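Local coordinates for extracellular solute-binding protein family 5 (PDB 4ONY) that probably captures peptides or related solutes in the periplasm of Brucella melitensis and delivers them to an ABC transporter for uptake, at residues T261-S266 with G270-F275; Y287-P290 with K296-K299. One frame throughout, in Å; residues are numbered along the deposited sequence.

Contact 1 (T261-S266 with G270-F275)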
loop_
_atom_site.group_PDB
_atom_site.type_symbol
_atom_site.label_atom_id
_atom_site.label_comp_id
_atom_site.label_asym_id
_atom_site.label_seq_id
_atom_site.Cartn_x
_atom_site.Cartn_y
_atom_site.Cartn_z
ATOM N N THR A 261 11.871 -8.558 18.468
ATOM C CA THR A 261 12.233 -9.710 19.260
ATOM C C THR A 261 11.422 -9.740 20.568
ATOM O O THR A 261 10.904 -10.787 20.959
ATOM C CB THR A 261 13.749 -9.706 19.573
ATOM O OG1 THR A 261 14.448 -9.989 18.378
ATOM C CG2 THR A 261 14.114 -10.770 20.547
ATOM N N SER A 262 11.332 -8.574 21.220
ATOM C CA SER A 262 10.536 -8.389 22.430
ATOM C C SER A 262 9.064 -8.741 22.160
ATOM O O SER A 262 8.419 -9.414 22.942
ATOM C CB SER A 262 10.654 -6.910 22.875
ATOM O OG SER A 262 9.906 -6.697 24.065
ATOM N N LEU A 263 8.572 -8.280 21.016
ATOM C CA LEU A 263 7.208 -8.514 20.594
ATOM C C LEU A 263 6.984 -10.035 20.380
ATOM O O LEU A 263 6.052 -10.621 20.951
ATOM C CB LEU A 263 6.933 -7.715 19.325
ATOM C CG LEU A 263 5.463 -7.410 18.986
ATOM C CD1 LEU A 263 5.399 -6.223 18.042
ATOM C CD2 LEU A 263 4.772 -8.609 18.350
ATOM N N PHE A 264 7.886 -10.659 19.621
ATOM C CA PHE A 264 7.832 -12.090 19.332
ATOM C C PHE A 264 7.851 -12.927 20.615
ATOM O O PHE A 264 7.042 -13.827 20.774
ATOM C CB PHE A 264 8.975 -12.467 18.384
ATOM C CG PHE A 264 8.952 -13.892 17.881
ATOM C CD1 PHE A 264 7.915 -14.348 17.086
ATOM C CD2 PHE A 264 10.014 -14.763 18.164
ATOM C CE1 PHE A 264 7.908 -15.650 16.612
ATOM C CE2 PHE A 264 9.997 -16.078 17.687
ATOM C CZ PHE A 264 8.948 -16.508 16.887
ATOM N N GLU A 265 8.721 -12.597 21.555
ATOM C CA GLU A 265 8.766 -13.311 22.832
ATOM C C GLU A 265 7.431 -13.212 23.585
ATOM O O GLU A 265 6.976 -14.168 24.219
ATOM C CB GLU A 265 9.911 -12.811 23.714
ATOM C CG GLU A 265 11.289 -13.232 23.249
ATOM C CD GLU A 265 11.467 -14.741 23.203
ATOM O OE1 GLU A 265 11.026 -15.410 24.171
ATOM O OE2 GLU A 265 12.010 -15.249 22.194
ATOM N N SER A 266 6.806 -12.046 23.525
ATOM C CA SER A 266 5.536 -11.855 24.226
ATOM C C SER A 266 4.414 -12.684 23.525
ATOM O O SER A 266 3.518 -13.218 24.198
ATOM C CB SER A 266 5.203 -10.374 24.237
ATOM O OG SER A 266 4.051 -10.096 25.003
ATOM N N GLY A 270 2.179 -16.122 25.083
ATOM C CA GLY A 270 0.720 -16.122 25.095
ATOM C C GLY A 270 0.111 -14.797 25.524
ATOM O O GLY A 270 -1.085 -14.690 25.645
ATOM N N ILE A 271 0.928 -13.771 25.661
ATOM C CA ILE A 271 0.447 -12.436 26.004
ATOM C C ILE A 271 -0.174 -11.771 24.797
ATOM O O ILE A 271 -1.167 -11.109 24.930
ATOM C CB ILE A 271 1.582 -11.579 26.580
ATOM C CG1 ILE A 271 2.080 -12.276 27.836
ATOM C CG2 ILE A 271 1.088 -10.184 26.918
ATOM C CD1 ILE A 271 3.353 -11.736 28.427
ATOM N N LEU A 272 0.415 -11.962 23.615
ATOM C CA LEU A 272 -0.171 -11.511 22.388
ATOM C C LEU A 272 -0.847 -12.694 21.713
ATOM O O LEU A 272 -0.303 -13.802 21.740
ATOM C CB LEU A 272 0.907 -10.930 21.479
ATOM C CG LEU A 272 1.715 -9.800 22.119
ATOM C CD1 LEU A 272 2.744 -9.323 21.113
ATOM C CD2 LEU A 272 0.800 -8.660 22.580
ATOM N N ASP A 273 -1.995 -12.460 21.084
ATOM C CA ASP A 273 -2.792 -13.544 20.485
ATOM C C ASP A 273 -2.339 -13.921 19.062
ATOM O O ASP A 273 -2.587 -15.016 18.625
ATOM C CB ASP A 273 -4.260 -13.128 20.413
ATOM C CG ASP A 273 -4.915 -12.994 21.792
ATOM O OD1 ASP A 273 -4.736 -13.885 22.612
ATOM O OD2 ASP A 273 -5.599 -11.979 22.037
ATOM N N ILE A 274 -1.705 -12.999 18.351
ATOM C CA ILE A 274 -1.258 -13.224 16.981
ATOM C C ILE A 274 0.092 -12.565 16.766
ATOM O O ILE A 274 0.530 -11.755 17.578
ATOM C CB ILE A 274 -2.259 -12.646 15.942
ATOM C CG1 ILE A 274 -2.331 -11.117 16.039
ATOM C CG2 ILE A 274 -3.680 -13.197 16.150
ATOM C CD1 ILE A 274 -3.035 -10.447 14.892
ATOM N N PHE A 275 0.750 -12.946 15.686
ATOM C CA PHE A 275 1.996 -12.344 15.282
ATOM C C PHE A 275 2.040 -12.284 13.774
ATOM O O PHE A 275 1.991 -13.327 13.086
ATOM C CB PHE A 275 3.221 -13.127 15.824
ATOM C CG PHE A 275 4.531 -12.434 15.577
ATOM C CD1 PHE A 275 5.192 -12.610 14.377
ATOM C CD2 PHE A 275 5.062 -11.586 16.518
ATOM C CE1 PHE A 275 6.350 -11.945 14.090
ATOM C CE2 PHE A 275 6.255 -10.938 16.268
ATOM C CZ PHE A 275 6.916 -11.125 15.053
#

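Contact 2 (Y287-P290 with K296-K299)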
loop_
_atom_site.group_PDB
_atom_site.type_symbol
_atom_site.label_atom_id
_atom_site.label_comp_id
_atom_site.label_asym_id
_atom_site.label_seq_id
_atom_site.Cartn_x
_atom_site.Cartn_y
_atom_site.Cartn_z
ATOM N N TYR A 287 9.803 -20.945 14.632
ATOM C CA TYR A 287 8.506 -21.382 15.105
ATOM C C TYR A 287 8.564 -22.864 15.477
ATOM O O TYR A 287 7.609 -23.603 15.290
ATOM C CB TYR A 287 7.414 -21.093 14.059
ATOM C CG TYR A 287 7.063 -19.623 13.911
ATOM C CD1 TYR A 287 7.888 -18.763 13.227
ATOM C CD2 TYR A 287 5.899 -19.089 14.467
ATOM C CE1 TYR A 287 7.568 -17.417 13.108
ATOM C CE2 TYR A 287 5.581 -17.747 14.341
ATOM C CZ TYR A 287 6.410 -16.922 13.637
ATOM O OH TYR A 287 6.125 -15.573 13.489
ATOM N N ASP A 288 9.712 -23.271 15.993
ATOM C CA ASP A 288 9.949 -24.621 16.497
ATOM C C ASP A 288 9.693 -24.719 18.015
ATOM O O ASP A 288 10.301 -25.498 18.668
ATOM C CB ASP A 288 11.411 -25.059 16.184
ATOM C CG ASP A 288 12.490 -24.047 16.678
ATOM O OD1 ASP A 288 12.165 -22.901 17.065
ATOM O OD2 ASP A 288 13.687 -24.363 16.611
ATOM N N PHE A 289 8.826 -23.920 18.580
ATOM C CA PHE A 289 8.551 -23.962 20.018
ATOM C C PHE A 289 7.300 -24.812 20.277
ATOM O O PHE A 289 6.547 -25.091 19.343
ATOM C CB PHE A 289 8.440 -22.548 20.607
ATOM C CG PHE A 289 7.408 -21.669 19.957
ATOM C CD1 PHE A 289 7.724 -20.906 18.859
ATOM C CD2 PHE A 289 6.140 -21.553 20.497
ATOM C CE1 PHE A 289 6.775 -20.041 18.298
ATOM C CE2 PHE A 289 5.189 -20.707 19.930
ATOM C CZ PHE A 289 5.513 -19.941 18.840
ATOM N N PRO A 290 7.141 -25.325 21.507
ATOM C CA PRO A 290 6.198 -26.422 21.763
ATOM C C PRO A 290 4.773 -26.146 21.366
ATOM O O PRO A 290 4.127 -27.035 20.808
ATOM C CB PRO A 290 6.287 -26.613 23.279
ATOM C CG PRO A 290 7.700 -26.259 23.607
ATOM C CD PRO A 290 8.035 -25.102 22.668
ATOM N N LYS A 296 -1.311 -25.596 19.392
ATOM C CA LYS A 296 -1.911 -24.476 20.092
ATOM C C LYS A 296 -1.683 -23.138 19.384
ATOM O O LYS A 296 -2.490 -22.207 19.524
ATOM C CB LYS A 296 -1.364 -24.413 21.518
ATOM C CG LYS A 296 -1.828 -25.566 22.367
ATOM C CD LYS A 296 -1.142 -25.483 23.733
ATOM C CE LYS A 296 -1.763 -26.464 24.723
ATOM N NZ LYS A 296 -0.743 -26.721 25.755
ATOM N N VAL A 297 -0.531 -23.018 18.728
ATOM C CA VAL A 297 -0.223 -21.917 17.804
ATOM C C VAL A 297 -0.267 -22.501 16.399
ATOM O O VAL A 297 0.355 -23.533 16.121
ATOM C CB VAL A 297 1.142 -21.261 18.112
ATOM C CG1 VAL A 297 1.628 -20.382 16.965
ATOM C CG2 VAL A 297 1.067 -20.440 19.386
ATOM N N ILE A 298 -1.019 -21.831 15.530
ATOM C CA ILE A 298 -1.168 -22.197 14.157
ATOM C C ILE A 298 -0.461 -21.168 13.305
ATOM O O ILE A 298 -0.707 -19.978 13.430
ATOM C CB ILE A 298 -2.659 -22.288 13.793
ATOM C CG1 ILE A 298 -3.287 -23.362 14.689
ATOM C CG2 ILE A 298 -2.837 -22.732 12.338
ATOM C CD1 ILE A 298 -4.803 -23.452 14.580
ATOM N N LYS A 299 0.396 -21.634 12.397
ATOM C CA LYS A 299 0.990 -20.780 11.371
ATOM C C LYS A 299 0.061 -20.665 10.163
ATOM O O LYS A 299 0.052 -21.557 9.307
ATOM C CB LYS A 299 2.359 -21.347 10.962
ATOM C CG LYS A 299 3.336 -21.403 12.118
ATOM C CD LYS A 299 4.676 -21.980 11.692
ATOM C CE LYS A 299 5.462 -20.913 10.964
ATOM N NZ LYS A 299 6.464 -21.542 10.112
#

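Contact 1 (T261-S266 with G270-F275)
Phe-264 and Phe-275 meet as a T-shaped (edge-to-face) pair: the edge of Phe-264 points at one face of Phe-275, with CD1 of Phe-264 3.8 Å above the middle of that ring. The centroids are 5.2 Å apart and the planes stand at 72°. CE2 of Phe-275 lies at the edge of the Phe-264 ring, near its plane, and 3.6 Å from CA of Phe-264. Leu-263 meets the Phe-275 ring obliquely with CD2, which also lies 3.5 Å from CD1 of Leu-272; this one methyl lies between the Phe-275 ring and Leu-272.

Farther along the helix the contact turns polar. The carbonyl O of Ser-266 accepts a hydrogen bond from Ile-271 N at 3.0 Å, the donor lying nearly on the line of the C=O bond, and a weak, long one from Leu-272 N. OG of Ser-266, trans to its own backbone N (chi1 -175°), sits 3.3 Å from CB of Ile-271 but is hydrogen-bonded to the hydroxyl of Tyr-257, a residue of the pocket holding the bound 1-ethoxy-2-(2-ethoxyethoxy)ethane. Gly-270, with positive phi, closes helix 260-268. This is a helix C-terminus capped by a Schellman motif, after which the chain returns along the helix and enters strand 274-277, beside the ligand pocket.

Contact 2 (Y287-P290 with K296-K299)
Tyr-287, the first residue of 287-290, carries most of the contact by resting against the aliphatic part of Lys-299. CE of Lys-299 comes to 3.6 Å from CG of Tyr-287, at the CB end of the ring and well away from the hydroxyl. The approach is an off-centre CH-pi contact, with CE 4.1 Å from the ring centroid and 29° off the ring normal. CD of Lys-299 adds a second contact, 3.7 Å from CB of Tyr-287. The lysine chain gets there by a bend at chi3 (78°), which turns CE out of the extended line, onto the CB end of the tyrosine ring. The polar ends of both residues are used elsewhere: the hydroxyl of Tyr-287 is hydrogen-bonded to Glu-277, while NZ of Lys-299 bonds to the carbonyl O of Trp-283 and makes a cation-pi contact with that indole.

Two residues on, Phe-289 takes up the N-cap position of the short helix 290-293. Its CG is set between the backbone N and the carbonyl carbon (chi1 56°), and the end of the ring is carried toward strand 297-302. There CE2 meets CG2 of Val-297 at 4.2 Å, a light touch in which the two side chains run roughly at right angles. Phe-267 and Lys-268 of helix 260-268 also reach this area, Phe-267 against Val-297 and Lys-268 against Phe-289.

Across these two segments the grip is carbon on carbon. Lys-299 packs with its methylenes while its ammonium group finds partners at Trp-283, so covering part of the chain need not cost the charge its partners; the cation-pi contact and the Trp-283 carbonyl would probably help to stabilise it.

Both contacts are largely buried and reach the same three-stranded antiparallel sheet, but at its two outer strands: contact 1 through strand 274-277, contact 2 through strand 297-302, with strand 566-571 between them. Tyr-287 joins the two, since its CZ packs 3.6 Å from CE1 of Phe-264, in an edge-to-face pair, and its OH lies 3.2 Å from CD1 of Phe-275. Contact 1 mixes aromatic and leucine packing with backbone hydrogen bonds at a helix end, and borders the ligand pocket. Contact 2 covers about half as much surface and relies on side-chain carbons, with a partly exposed lysine at its margin.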